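Nicastrin (Dictyostelium purpureum, PDB 4R12) probably serves as an essential subunit of the gamma-secretase complex, the protease that cleaves membrane proteins such as Notch receptors within the membrane, and is a putative substrate recruiter. Local coordinates at residues I471-Y476 / S498-K503; I505-Y510 / S530-S535. All coordinates share one frame; numbering follows the deposited sequence.

Contact 1: residues I471-Y476 / S498-K503; sequences ILMKTY and SPYETK
M473 and Y500 carry the contact through a Met-aromatic interaction. The sulfur SD of M473 lies 4.7 Å from the centroid of the Y500 ring, 34° off the ring normal, so it approaches obliquely. The methionine reaches the tyrosine first with its methylene: M473 CG comes to 3.3 Å from Y500 OH and to 3.7 Å from Y500 CE1. Bends at chi2 (-68°) and chi3 (100°) then carry SD and CE past the ring toward the backbone of K503, where M473 CE sits 4.1 Å from K503 O. Side chains of L504 and R507, on the next turn of the same helix, also touch M473.

The contact seats a surface loop, just beyond a short 3-10 turn, on the first turn of helix 500-512, whose N-cap position is held by P499.

T475 O meets the edge of the tyrosine ring near its plane, 3.6 Å from Y500 CE1. Among the hydrogen bonds, N470 ND2 bonds to both Y500 OH and T475 O, tying loop and ring through one amide. At the helix start, K503 turns its ammonium away from the loop; K503 NZ hydrogen-bonds to S498 O at 2.8 Å, within the carbonyl plane.

Contact 2: residues I505-Y510 / S530-S535; sequences IHRLLY and SSLCYS. With CA (calcium ion), chain G.
A small three-stranded antiparallel sheet next to a calcium site packs its edge strand 532-534 almost perpendicular to helix 505-510, with R507, Y510, L532 and Y534 interlocking between them. The guanidinium of R507 lies flat on the Y534 ring in a cation-pi stack, R507 CZ 3.8 Å from the ring centroid and the planes 9° apart. The group is held there at its edge: R507 NH2 donates to C533 O at 2.8 Å, nearly straight at 164° and in the guanidinium plane, and R507 NH1 adds a weak bond to the same oxygen. Beyond the stack, Y534 OH donates to R507 O at 2.7 Å, on a lone pair of this helix carbonyl. A leucine in place of Y534 would probably leave R507 O without this donor and the guanidinium without its aromatic platform. On the neighbouring turn, Y510 extends with CG anti to the backbone N (chi1 -171°). L532 CD1 sits over the centre of the Y510 ring, 3.6 Å from the centroid, in a CH-pi contact, and Y510 CD1 meets Y534 CE1 at 3.7 Å. The Y510 hydroxyl is hydrogen-bonded to V539 O on the adjoining strand. Just before L532, S531 O binds calcium at 2.5 Å, alongside the carbonyl oxygens of D525 and C528 and three waters. The whole is an edge strand of a small antiparallel sheet, pinned by the calcium ion and the C522-C533 disulfide and laid across helix 500-512.

The two contacts lie side by side, their centres about 11 Å apart, and share helix 500-512: contact 1 uses its first turn and contact 2 the turns that follow. Along the chain they come in series: contact 1 is complete at K503 before contact 2 begins at I505, and 530-535 follows after the helix. They also touch directly. L472 O accepts a probable hydrogen bond from R507 NE at 3.0 Å, which helps fix the rotation of the guanidinium, M473 CE packs on R507 CB, and L472 CD2 lies against Y534 CD2. R507 is thus common to both interfaces, and the helix joins the surface loop to the small calcium-bearing sheet on one side of the extracellular domain.

Contact 1: residues I471-Y476 / S498-K503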
loop_
_atom_site.group_PDB
_atom_site.type_symbol
_atom_site.label_atom_id
_atom_site.label_comp_id
_atom_site.label_asym_id
_atom_site.label_seq_id
_atom_site.Cartn_x
_atom_site.Cartn_y
_atom_site.Cartn_z
ATOM N N ILE A 471 -3.693 21.750 -1.575
ATOM C CA ILE A 471 -4.406 22.797 -0.838
ATOM C C ILE A 471 -4.984 22.252 0.474
ATOM O O ILE A 471 -5.231 23.013 1.408
ATOM C CB ILE A 471 -5.544 23.426 -1.674
ATOM C CG1 ILE A 471 -6.012 24.749 -1.049
ATOM C CG2 ILE A 471 -6.710 22.460 -1.853
ATOM C CD1 ILE A 471 -6.977 25.539 -1.919
ATOM N N LEU A 472 -5.177 20.932 0.544
ATOM C CA LEU A 472 -5.688 20.305 1.757
ATOM C C LEU A 472 -4.565 19.991 2.741
ATOM O O LEU A 472 -4.834 19.622 3.894
ATOM C CB LEU A 472 -6.460 19.009 1.426
ATOM C CG LEU A 472 -7.592 19.030 0.402
ATOM C CD1 LEU A 472 -8.149 17.612 0.249
ATOM C CD2 LEU A 472 -8.694 20.002 0.806
ATOM N N MET A 473 -3.313 20.113 2.297
ATOM C CA MET A 473 -2.155 19.717 3.103
ATOM C C MET A 473 -1.366 20.885 3.703
ATOM O O MET A 473 -1.432 22.025 3.222
ATOM C CB MET A 473 -1.180 18.878 2.270
ATOM C CG MET A 473 -1.762 17.639 1.598
ATOM S SD MET A 473 -2.240 16.384 2.801
ATOM C CE MET A 473 -3.921 16.784 2.776
ATOM N N LYS A 474 -0.587 20.570 4.735
ATOM C CA LYS A 474 0.267 21.559 5.401
ATOM C C LYS A 474 1.712 21.475 4.909
ATOM O O LYS A 474 2.543 22.317 5.238
ATOM C CB LYS A 474 0.219 21.366 6.925
ATOM C CG LYS A 474 -1.193 21.260 7.502
ATOM C CD LYS A 474 -1.906 22.607 7.528
ATOM C CE LYS A 474 -1.280 23.537 8.564
ATOM N NZ LYS A 474 -1.870 24.918 8.570
ATOM N N THR A 475 2.013 20.443 4.130
ATOM C CA THR A 475 3.365 20.239 3.616
ATOM C C THR A 475 3.304 19.843 2.141
ATOM O O THR A 475 2.251 19.454 1.652
ATOM C CB THR A 475 4.124 19.133 4.407
ATOM O OG1 THR A 475 3.345 17.925 4.431
ATOM C CG2 THR A 475 4.387 19.576 5.838
ATOM N N TYR A 476 4.429 19.958 1.441
ATOM C CA TYR A 476 4.564 19.412 0.094
ATOM C C TYR A 476 5.309 18.071 0.175
ATOM O O TYR A 476 6.243 17.947 0.958
ATOM C CB TYR A 476 5.312 20.386 -0.814
ATOM C CG TYR A 476 4.995 20.193 -2.280
ATOM C CD1 TYR A 476 5.727 19.301 -3.064
ATOM C CD2 TYR A 476 3.945 20.884 -2.876
ATOM C CE1 TYR A 476 5.424 19.111 -4.405
ATOM C CE2 TYR A 476 3.636 20.703 -4.216
ATOM C CZ TYR A 476 4.378 19.819 -4.976
ATOM O OH TYR A 476 4.064 19.646 -6.311
ATOM N N SER A 498 2.778 9.027 10.255
ATOM C CA SER A 498 2.138 8.728 8.975
ATOM C C SER A 498 2.816 9.453 7.818
ATOM O O SER A 498 3.081 10.655 7.901
ATOM C CB SER A 498 0.646 9.106 9.004
ATOM O OG SER A 498 -0.118 8.163 9.738
ATOM N N PRO A 499 3.069 8.728 6.721
ATOM C CA PRO A 499 3.599 9.361 5.510
ATOM C C PRO A 499 2.565 10.267 4.846
ATOM O O PRO A 499 1.379 10.218 5.179
ATOM C CB PRO A 499 3.942 8.178 4.594
ATOM C CG PRO A 499 3.799 6.920 5.473
ATOM C CD PRO A 499 2.842 7.284 6.549
ATOM N N TYR A 500 3.035 11.064 3.894
ATOM C CA TYR A 500 2.208 12.024 3.173
ATOM C C TYR A 500 0.973 11.364 2.594
ATOM O O TYR A 500 -0.126 11.899 2.696
ATOM C CB TYR A 500 3.023 12.676 2.057
ATOM C CG TYR A 500 2.265 13.736 1.282
ATOM C CD1 TYR A 500 2.196 15.044 1.746
ATOM C CD2 TYR A 500 1.622 13.427 0.087
ATOM C CE1 TYR A 500 1.496 16.028 1.045
ATOM C CE2 TYR A 500 0.931 14.400 -0.630
ATOM C CZ TYR A 500 0.868 15.699 -0.141
ATOM O OH TYR A 500 0.178 16.676 -0.845
ATOM N N GLU A 501 1.171 10.191 1.994
ATOM C CA GLU A 501 0.091 9.472 1.329
ATOM C C GLU A 501 -1.093 9.167 2.250
ATOM O O GLU A 501 -2.242 9.323 1.837
ATOM C CB GLU A 501 0.622 8.170 0.720
ATOM C CG GLU A 501 1.266 8.343 -0.646
ATOM C CD GLU A 501 2.674 8.929 -0.590
ATOM O OE1 GLU A 501 3.197 9.285 -1.676
ATOM O OE2 GLU A 501 3.254 9.028 0.516
ATOM N N THR A 502 -0.821 8.737 3.481
ATOM C CA THR A 502 -1.881 8.494 4.455
ATOM C C THR A 502 -2.581 9.782 4.891
ATOM O O THR A 502 -3.804 9.835 4.955
ATOM C CB THR A 502 -1.338 7.770 5.714
ATOM O OG1 THR A 502 -0.905 6.461 5.347
ATOM C CG2 THR A 502 -2.419 7.621 6.770
ATOM N N LYS A 503 -1.803 10.815 5.190
ATOM C CA LYS A 503 -2.392 12.104 5.561
ATOM C C LYS A 503 -3.269 12.670 4.441
ATOM O O LYS A 503 -4.366 13.186 4.700
ATOM C CB LYS A 503 -1.296 13.090 5.916
ATOM C CG LYS A 503 -0.470 12.681 7.122
ATOM C CD LYS A 503 0.612 13.719 7.421
ATOM C CE LYS A 503 1.115 13.556 8.848
ATOM N NZ LYS A 503 2.551 13.187 8.925
#

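Contact 2: residues I505-Y510 / S530-S535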
loop_
_atom_site.group_PDB
_atom_site.type_symbol
_atom_site.label_atom_id
_atom_site.label_comp_id
_atom_site.label_asym_id
_atom_site.label_seq_id
_atom_site.Cartn_x
_atom_site.Cartn_y
_atom_site.Cartn_z
ATOM N N ILE A 505 -4.835 10.924 1.947
ATOM C CA ILE A 505 -6.066 10.131 1.879
ATOM C C ILE A 505 -7.014 10.533 3.023
ATOM O O ILE A 505 -8.209 10.736 2.810
ATOM C CB ILE A 505 -5.780 8.610 1.930
ATOM C CG1 ILE A 505 -5.071 8.145 0.650
ATOM C CG2 ILE A 505 -7.055 7.820 2.109
ATOM C CD1 ILE A 505 -4.572 6.689 0.729
ATOM N N HIS A 506 -6.475 10.678 4.227
ATOM C CA HIS A 506 -7.288 11.100 5.373
ATOM C C HIS A 506 -7.963 12.471 5.141
ATOM O O HIS A 506 -9.175 12.610 5.285
ATOM C CB HIS A 506 -6.417 11.147 6.634
ATOM C CG HIS A 506 -7.123 11.674 7.845
ATOM N ND1 HIS A 506 -6.503 12.490 8.764
ATOM C CD2 HIS A 506 -8.383 11.477 8.306
ATOM C CE1 HIS A 506 -7.356 12.790 9.733
ATOM N NE2 HIS A 506 -8.502 12.188 9.476
ATOM N N ARG A 507 -7.177 13.473 4.794
ATOM C CA ARG A 507 -7.726 14.825 4.655
ATOM C C ARG A 507 -8.691 14.931 3.468
ATOM O O ARG A 507 -9.690 15.666 3.528
ATOM C CB ARG A 507 -6.605 15.843 4.511
ATOM C CG ARG A 507 -5.613 15.913 5.672
ATOM C CD ARG A 507 -6.004 16.919 6.735
ATOM N NE ARG A 507 -6.097 18.287 6.219
ATOM C CZ ARG A 507 -6.562 19.310 6.931
ATOM N NH1 ARG A 507 -6.971 19.104 8.177
ATOM N NH2 ARG A 507 -6.624 20.535 6.404
ATOM N N LEU A 508 -8.409 14.193 2.398
ATOM C CA LEU A 508 -9.288 14.191 1.236
ATOM C C LEU A 508 -10.620 13.481 1.542
ATOM O O LEU A 508 -11.691 14.013 1.250
ATOM C CB LEU A 508 -8.583 13.537 0.038
ATOM C CG LEU A 508 -9.394 13.435 -1.252
ATOM C CD1 LEU A 508 -9.774 14.846 -1.772
ATOM C CD2 LEU A 508 -8.624 12.627 -2.316
ATOM N N LEU A 509 -10.550 12.298 2.150
ATOM C CA LEU A 509 -11.753 11.540 2.519
ATOM C C LEU A 509 -12.605 12.334 3.510
ATOM O O LEU A 509 -13.824 12.397 3.377
ATOM C CB LEU A 509 -11.381 10.180 3.130
ATOM C CG LEU A 509 -12.519 9.246 3.576
ATOM C CD1 LEU A 509 -13.454 8.957 2.415
ATOM C CD2 LEU A 509 -11.974 7.940 4.133
ATOM N N TYR A 510 -11.945 12.908 4.513
ATOM C CA TYR A 510 -12.615 13.746 5.506
ATOM C C TYR A 510 -13.388 14.873 4.808
ATOM O O TYR A 510 -14.560 15.114 5.098
ATOM C CB TYR A 510 -11.587 14.319 6.492
ATOM C CG TYR A 510 -12.179 15.022 7.702
ATOM C CD1 TYR A 510 -12.676 16.327 7.610
ATOM C CD2 TYR A 510 -12.237 14.384 8.943
ATOM C CE1 TYR A 510 -13.222 16.966 8.718
ATOM C CE2 TYR A 510 -12.782 15.017 10.056
ATOM C CZ TYR A 510 -13.269 16.307 9.939
ATOM O OH TYR A 510 -13.809 16.941 11.037
ATOM N N SER A 530 -14.209 19.576 17.843
ATOM C CA SER A 530 -14.753 18.378 17.199
ATOM C C SER A 530 -14.761 18.492 15.671
ATOM O O SER A 530 -15.692 18.049 14.999
ATOM C CB SER A 530 -16.170 18.097 17.701
ATOM O OG SER A 530 -16.247 18.237 19.113
ATOM N N SER A 531 -13.723 19.107 15.132
ATOM C CA SER A 531 -13.634 19.295 13.693
ATOM C C SER A 531 -12.191 19.585 13.311
ATOM O O SER A 531 -11.316 19.657 14.176
ATOM C CB SER A 531 -14.579 20.413 13.238
ATOM O OG SER A 531 -14.523 21.544 14.098
ATOM N N LEU A 532 -11.935 19.712 12.010
ATOM C CA LEU A 532 -10.588 19.951 11.520
ATOM C C LEU A 532 -10.551 21.279 10.779
ATOM O O LEU A 532 -11.566 21.745 10.270
ATOM C CB LEU A 532 -10.125 18.820 10.598
ATOM C CG LEU A 532 -10.037 17.422 11.216
ATOM C CD1 LEU A 532 -9.505 16.418 10.174
ATOM C CD2 LEU A 532 -9.188 17.426 12.489
ATOM N N CYS A 533 -9.375 21.881 10.720
ATOM C CA CYS A 533 -9.224 23.149 10.028
ATOM C C CYS A 533 -8.773 22.972 8.575
ATOM O O CYS A 533 -7.749 22.339 8.286
ATOM C CB CYS A 533 -8.245 24.040 10.779
ATOM S SG CYS A 533 -8.122 25.680 10.040
ATOM N N TYR A 534 -9.557 23.532 7.661
ATOM C CA TYR A 534 -9.209 23.596 6.248
ATOM C C TYR A 534 -9.246 25.048 5.792
ATOM O O TYR A 534 -10.334 25.588 5.566
ATOM C CB TYR A 534 -10.179 22.786 5.388
ATOM C CG TYR A 534 -10.086 21.284 5.518
ATOM C CD1 TYR A 534 -10.591 20.630 6.635
ATOM C CD2 TYR A 534 -9.536 20.517 4.495
ATOM C CE1 TYR A 534 -10.532 19.247 6.736
ATOM C CE2 TYR A 534 -9.475 19.145 4.589
ATOM C CZ TYR A 534 -9.974 18.515 5.707
ATOM O OH TYR A 534 -9.902 17.150 5.788
ATOM N N SER A 535 -8.079 25.680 5.683
ATOM C CA SER A 535 -7.987 27.023 5.093
ATOM C C SER A 535 -8.974 28.014 5.717
ATOM O O SER A 535 -9.713 28.695 4.997
ATOM C CB SER A 535 -8.233 26.958 3.576
ATOM O OG SER A 535 -7.298 26.107 2.939
HETATM CA CA CA G . -10.026 20.008 16.299
HETATM O O HOH W 1 -16.542 16.438 12.914
HETATM O O HOH W 2 -11.187 17.852 16.806
HETATM O O HOH W 3 -9.792 20.569 18.755
HETATM O O HOH W 4 -8.236 18.522 16.178
#